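Local coordinates for coiled-coil quantitatively-enriched protein 1 (Schizosaccharomyces pombe, PDB 7CUJ) that links telomeres to the meiotic centrosome as a molecular adaptor and is required for telomere clustering, telomere length regulation and chromosome segregation, at residues P181-Y194 with I204-E218. Residues are numbered along the deposited sequence; the frame is centred on the assembly and turned at random.
Sequences PDLSATIFYDIEAY and IQSLVLRLIHLGSIE
Four backbone hydrogen bonds zip Thr186 and Phe188 onto Leu207, Leu209 and Leu211, among them Leu209 N to Thr186 O at 2.7 Å; a water bridges Phe188 O and Leu211 O just beyond. At the other end the hydroxyls of Thr186 and Ser206 are hydrogen-bonded, OG1 to OG 2.9 Å. The strands are neighbours in a parallel sheet, joined by helix 191-200 in a beta-alpha-beta crossover of the chain's alpha/beta domain. On the face of Thr186, Phe188, Val208 and Arg210, Tyr194 CG swings anti to its backbone N (chi1 -176°), which lays the ring against Arg210: Arg210 CD rests over one face of the Tyr194 ring, 3.9 Å from its centroid, and the guanidinium makes a cation-pi contact above it while reaching Asp13 in a salt bridge. The Phe188 ring meets Val208 CG1 at its edge, CE2 to CG1 3.7 Å. Leu211 CD1 touches Ile187 CG2 on the other face. Glu218 joins the start of helix 191-200 to His213: OE2 accepts from Ile191 N (3.0 Å) above the carboxylate plane, and OE1 accepts from His213 N (3.0 Å) and forms a salt bridge with Lys103. Cutting this side chain back to an alanine is likely to leave both amides and the Lys103 charge without this carboxylate. Asp190 OD1 N-caps the helix through Ala193 N.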
loop_
_atom_site.group_PDB
_atom_site.type_symbol
_atom_site.label_atom_id
_atom_site.label_comp_id
_atom_site.label_asym_id
_atom_site.label_seq_id
_atom_site.Cartn_x
_atom_site.Cartn_y
_atom_site.Cartn_z
ATOM N N PRO A 181 -29.722 -33.709 21.276
ATOM C CA PRO A 181 -28.819 -34.656 20.610
ATOM C C PRO A 181 -29.429 -35.958 20.089
ATOM O O PRO A 181 -28.836 -36.613 19.232
ATOM C CB PRO A 181 -27.796 -34.956 21.716
ATOM C CG PRO A 181 -27.655 -33.633 22.426
ATOM C CD PRO A 181 -29.048 -33.034 22.397
ATOM N N ASP A 182 -30.606 -36.322 20.614
ATOM C CA ASP A 182 -31.397 -37.413 20.065
ATOM C C ASP A 182 -31.851 -37.057 18.646
ATOM O O ASP A 182 -31.938 -37.941 17.794
ATOM C CB ASP A 182 -32.555 -37.806 20.990
ATOM C CG ASP A 182 -32.167 -38.768 22.103
ATOM O OD1 ASP A 182 -30.957 -39.041 22.258
ATOM O OD2 ASP A 182 -33.080 -39.243 22.808
ATOM N N LEU A 183 -32.133 -35.765 18.404
ATOM C CA LEU A 183 -32.533 -35.285 17.085
ATOM C C LEU A 183 -32.345 -33.769 16.938
ATOM O O LEU A 183 -33.314 -33.015 17.005
ATOM C CB LEU A 183 -33.972 -35.731 16.772
ATOM C CG LEU A 183 -35.050 -35.421 17.816
ATOM C CD1 LEU A 183 -36.356 -35.018 17.143
ATOM C CD2 LEU A 183 -35.280 -36.604 18.748
ATOM N N SER A 184 -31.093 -33.334 16.708
ATOM C CA SER A 184 -30.782 -31.950 16.363
ATOM C C SER A 184 -29.472 -31.858 15.577
ATOM O O SER A 184 -28.399 -32.104 16.127
ATOM C CB SER A 184 -30.757 -31.057 17.587
ATOM O OG SER A 184 -29.727 -31.444 18.487
ATOM N N ALA A 185 -29.572 -31.488 14.291
ATOM C CA ALA A 185 -28.413 -31.328 13.420
ATOM C C ALA A 185 -27.959 -29.867 13.410
ATOM O O ALA A 185 -28.773 -28.968 13.610
ATOM C CB ALA A 185 -28.740 -31.831 12.034
ATOM N N THR A 186 -26.657 -29.640 13.170
ATOM C CA THR A 186 -26.052 -28.319 13.294
ATOM C C THR A 186 -25.335 -27.922 12.003
ATOM O O THR A 186 -24.499 -28.666 11.496
ATOM C CB THR A 186 -25.093 -28.243 14.491
ATOM O OG1 THR A 186 -25.770 -28.742 15.644
ATOM C CG2 THR A 186 -24.601 -26.841 14.773
ATOM N N ILE A 187 -25.665 -26.728 11.494
ATOM C CA ILE A 187 -25.031 -26.167 10.310
ATOM C C ILE A 187 -24.349 -24.853 10.687
ATOM O O ILE A 187 -24.959 -23.976 11.297
ATOM C CB ILE A 187 -26.047 -25.956 9.167
ATOM C CG1 ILE A 187 -26.835 -27.229 8.848
ATOM C CG2 ILE A 187 -25.356 -25.401 7.929
ATOM C CD1 ILE A 187 -28.161 -26.974 8.169
ATOM N N PHE A 188 -23.077 -24.727 10.298
ATOM C CA PHE A 188 -22.370 -23.462 10.394
ATOM C C PHE A 188 -22.375 -22.790 9.028
ATOM O O PHE A 188 -21.778 -23.299 8.080
ATOM C CB PHE A 188 -20.960 -23.673 10.947
ATOM C CG PHE A 188 -20.953 -23.996 12.417
ATOM C CD1 PHE A 188 -20.866 -22.985 13.363
ATOM C CD2 PHE A 188 -21.087 -25.305 12.857
ATOM C CE1 PHE A 188 -20.883 -23.280 14.718
ATOM C CE2 PHE A 188 -21.105 -25.599 14.211
ATOM C CZ PHE A 188 -21.001 -24.586 15.139
ATOM N N TYR A 189 -23.080 -21.654 8.943
ATOM C CA TYR A 189 -23.160 -20.902 7.702
ATOM C C TYR A 189 -21.763 -20.435 7.294
ATOM O O TYR A 189 -21.451 -20.380 6.108
ATOM C CB TYR A 189 -24.153 -19.741 7.818
ATOM C CG TYR A 189 -24.280 -18.909 6.565
ATOM C CD1 TYR A 189 -25.217 -19.224 5.592
ATOM C CD2 TYR A 189 -23.454 -17.816 6.341
ATOM C CE1 TYR A 189 -25.336 -18.471 4.434
ATOM C CE2 TYR A 189 -23.561 -17.052 5.190
ATOM C CZ TYR A 189 -24.504 -17.382 4.233
ATOM O OH TYR A 189 -24.617 -16.635 3.098
ATOM N N ASP A 190 -20.932 -20.114 8.293
ATOM C CA ASP A 190 -19.623 -19.526 8.059
ATOM C C ASP A 190 -18.645 -19.975 9.142
ATOM O O ASP A 190 -19.053 -20.346 10.243
ATOM C CB ASP A 190 -19.707 -17.999 7.955
ATOM C CG ASP A 190 -20.266 -17.340 9.204
ATOM O OD1 ASP A 190 -19.522 -17.246 10.207
ATOM O OD2 ASP A 190 -21.447 -16.942 9.172
ATOM N N ILE A 191 -17.350 -19.912 8.806
ATOM C CA ILE A 191 -16.272 -20.402 9.648
ATOM C C ILE A 191 -16.086 -19.478 10.849
ATOM O O ILE A 191 -15.742 -19.950 11.930
ATOM C CB ILE A 191 -14.979 -20.596 8.827
ATOM C CG1 ILE A 191 -15.008 -21.904 8.029
ATOM C CG2 ILE A 191 -13.729 -20.493 9.692
ATOM C CD1 ILE A 191 -15.113 -23.159 8.877
ATOM N N GLU A 192 -16.317 -18.171 10.657
ATOM C CA GLU A 192 -16.251 -17.218 11.755
ATOM C C GLU A 192 -17.155 -17.693 12.894
ATOM O O GLU A 192 -16.745 -17.686 14.054
ATOM C CB GLU A 192 -16.609 -15.805 11.287
ATOM C CG GLU A 192 -16.357 -14.737 12.342
ATOM C CD GLU A 192 -16.720 -13.309 11.961
ATOM O OE1 GLU A 192 -16.424 -12.903 10.816
ATOM O OE2 GLU A 192 -17.300 -12.600 12.812
ATOM N N ALA A 193 -18.376 -18.120 12.546
ATOM C CA ALA A 193 -19.335 -18.631 13.515
ATOM C C ALA A 193 -18.800 -19.904 14.166
ATOM O O ALA A 193 -18.990 -20.109 15.361
ATOM C CB ALA A 193 -20.676 -18.866 12.862
ATOM N N TYR A 194 -18.125 -20.746 13.372
ATOM C CA TYR A 194 -17.522 -21.959 13.901
ATOM C C TYR A 194 -16.434 -21.600 14.910
ATOM O O TYR A 194 -16.456 -22.096 16.034
ATOM C CB TYR A 194 -17.010 -22.873 12.786
ATOM C CG TYR A 194 -16.472 -24.188 13.291
ATOM C CD1 TYR A 194 -17.321 -25.250 13.563
ATOM C CD2 TYR A 194 -15.116 -24.363 13.524
ATOM C CE1 TYR A 194 -16.834 -26.456 14.042
ATOM C CE2 TYR A 194 -14.613 -25.562 14.003
ATOM C CZ TYR A 194 -15.476 -26.612 14.264
ATOM O OH TYR A 194 -14.991 -27.798 14.735
ATOM N N ILE A 204 -19.847 -29.806 20.957
ATOM C CA ILE A 204 -21.252 -30.135 20.770
ATOM C C ILE A 204 -21.402 -31.620 20.436
ATOM O O ILE A 204 -20.630 -32.167 19.651
ATOM C CB ILE A 204 -21.882 -29.229 19.688
ATOM C CG1 ILE A 204 -21.705 -27.744 20.020
ATOM C CG2 ILE A 204 -23.347 -29.579 19.462
ATOM C CD1 ILE A 204 -21.900 -26.813 18.843
ATOM N N GLN A 205 -22.414 -32.252 21.047
ATOM C CA GLN A 205 -22.805 -33.616 20.727
ATOM C C GLN A 205 -23.953 -33.585 19.720
ATOM O O GLN A 205 -25.118 -33.716 20.095
ATOM C CB GLN A 205 -23.215 -34.381 21.990
ATOM C CG GLN A 205 -22.044 -34.934 22.792
ATOM C CD GLN A 205 -22.464 -35.961 23.818
ATOM O OE1 GLN A 205 -23.613 -36.004 24.255
ATOM N NE2 GLN A 205 -21.524 -36.802 24.215
ATOM N N SER A 206 -23.603 -33.394 18.440
ATOM C CA SER A 206 -24.551 -33.475 17.339
ATOM C C SER A 206 -23.811 -33.463 16.004
ATOM O O SER A 206 -22.611 -33.194 15.956
ATOM C CB SER A 206 -25.580 -32.370 17.410
ATOM O OG SER A 206 -24.994 -31.106 17.138
ATOM N N LEU A 207 -24.551 -33.762 14.929
ATOM C CA LEU A 207 -24.056 -33.671 13.564
ATOM C C LEU A 207 -23.726 -32.213 13.248
ATOM O O LEU A 207 -24.577 -31.338 13.392
ATOM C CB LEU A 207 -25.142 -34.212 12.625
ATOM C CG LEU A 207 -24.832 -34.152 11.129
ATOM C CD1 LEU A 207 -23.841 -35.238 10.735
ATOM C CD2 LEU A 207 -26.107 -34.276 10.312
ATOM N N VAL A 208 -22.478 -31.968 12.823
ATOM C CA VAL A 208 -22.008 -30.632 12.488
ATOM C C VAL A 208 -21.657 -30.582 11.002
ATOM O O VAL A 208 -20.762 -31.290 10.542
ATOM C CB VAL A 208 -20.818 -30.200 13.368
ATOM C CG1 VAL A 208 -20.145 -28.939 12.843
ATOM C CG2 VAL A 208 -21.225 -30.014 14.821
ATOM N N LEU A 209 -22.382 -29.727 10.271
ATOM C CA LEU A 209 -22.115 -29.432 8.872
ATOM C C LEU A 209 -21.500 -28.038 8.787
ATOM O O LEU A 209 -21.968 -27.116 9.451
ATOM C CB LEU A 209 -23.440 -29.483 8.105
ATOM C CG LEU A 209 -23.801 -30.809 7.433
ATOM C CD1 LEU A 209 -23.554 -32.002 8.346
ATOM C CD2 LEU A 209 -25.247 -30.790 6.962
ATOM N N ARG A 210 -20.451 -27.898 7.969
ATOM C CA ARG A 210 -19.812 -26.608 7.754
ATOM C C ARG A 210 -19.917 -26.225 6.280
ATOM O O ARG A 210 -19.472 -26.969 5.409
ATOM C CB ARG A 210 -18.346 -26.638 8.196
ATOM C CG ARG A 210 -18.144 -26.823 9.693
ATOM C CD ARG A 210 -16.722 -26.497 10.103
ATOM N NE ARG A 210 -15.742 -27.406 9.520
ATOM C CZ ARG A 210 -14.425 -27.238 9.579
ATOM N NH1 ARG A 210 -13.916 -26.187 10.196
ATOM N NH2 ARG A 210 -13.620 -28.123 9.022
ATOM N N LEU A 211 -20.527 -25.065 6.024
ATOM C CA LEU A 211 -20.535 -24.458 4.704
ATOM C C LEU A 211 -19.242 -23.657 4.561
ATOM O O LEU A 211 -19.041 -22.665 5.261
ATOM C CB LEU A 211 -21.770 -23.554 4.584
ATOM C CG LEU A 211 -23.097 -24.221 4.203
ATOM C CD1 LEU A 211 -23.213 -25.643 4.730
ATOM C CD2 LEU A 211 -24.277 -23.379 4.658
ATOM N N ILE A 212 -18.361 -24.128 3.669
ATOM C CA ILE A 212 -17.049 -23.539 3.475
ATOM C C ILE A 212 -16.886 -23.198 1.997
ATOM O O ILE A 212 -16.973 -24.077 1.143
ATOM C CB ILE A 212 -15.941 -24.488 3.979
ATOM C CG1 ILE A 212 -16.054 -24.723 5.490
ATOM C CG2 ILE A 212 -14.566 -23.958 3.595
ATOM C CD1 ILE A 212 -15.122 -25.783 6.034
ATOM N N HIS A 213 -16.649 -21.915 1.709
ATOM C CA HIS A 213 -16.450 -21.476 0.337
ATOM C C HIS A 213 -15.074 -21.912 -0.162
ATOM O O HIS A 213 -14.067 -21.686 0.508
ATOM C CB HIS A 213 -16.663 -19.964 0.197
ATOM C CG HIS A 213 -18.040 -19.602 -0.243
ATOM N ND1 HIS A 213 -18.851 -18.764 0.492
ATOM C CD2 HIS A 213 -18.753 -19.964 -1.330
ATOM C CE1 HIS A 213 -20.007 -18.622 -0.124
ATOM N NE2 HIS A 213 -19.971 -19.346 -1.246
ATOM N N LEU A 214 -15.063 -22.534 -1.346
ATOM C CA LEU A 214 -13.840 -23.013 -1.970
ATOM C C LEU A 214 -12.974 -21.817 -2.361
ATOM O O LEU A 214 -13.423 -20.925 -3.083
ATOM C CB LEU A 214 -14.188 -23.868 -3.194
ATOM C CG LEU A 214 -14.761 -25.258 -2.913
ATOM C CD1 LEU A 214 -15.488 -25.798 -4.135
ATOM C CD2 LEU A 214 -13.667 -26.226 -2.494
ATOM N N GLY A 215 -11.737 -21.815 -1.847
ATOM C CA GLY A 215 -10.726 -20.836 -2.219
ATOM C C GLY A 215 -10.791 -19.565 -1.375
ATOM O O GLY A 215 -10.035 -18.629 -1.622
ATOM N N SER A 216 -11.693 -19.549 -0.384
ATOM C CA SER A 216 -11.875 -18.405 0.496
ATOM C C SER A 216 -10.966 -18.539 1.718
ATOM O O SER A 216 -10.216 -19.507 1.825
ATOM C CB SER A 216 -13.325 -18.261 0.894
ATOM O OG SER A 216 -13.705 -19.282 1.806
ATOM N N ILE A 217 -11.056 -17.561 2.634
ATOM C CA ILE A 217 -10.348 -17.597 3.905
ATOM C C ILE A 217 -10.852 -18.763 4.754
ATOM O O ILE A 217 -10.122 -19.264 5.606
ATOM C CB ILE A 217 -10.447 -16.257 4.665
ATOM C CG1 ILE A 217 -9.497 -16.241 5.867
ATOM C CG2 ILE A 217 -11.884 -15.959 5.075
ATOM C CD1 ILE A 217 -9.200 -14.871 6.414
ATOM N N GLU A 218 -12.107 -19.166 4.519
ATOM C CA GLU A 218 -12.732 -20.260 5.243
ATOM C C GLU A 218 -11.980 -21.551 4.932
ATOM O O GLU A 218 -11.669 -22.325 5.834
ATOM C CB GLU A 218 -14.204 -20.397 4.847
ATOM C CG GLU A 218 -15.043 -19.157 5.092
ATOM C CD GLU A 218 -16.541 -19.399 4.975
ATOM O OE1 GLU A 218 -16.986 -19.914 3.923
ATOM O OE2 GLU A 218 -17.261 -19.082 5.939
HETATM O O HOH W 1 -18.618 -22.886 8.036
HETATM O O HOH W 2 -16.566 -17.004 7.875
#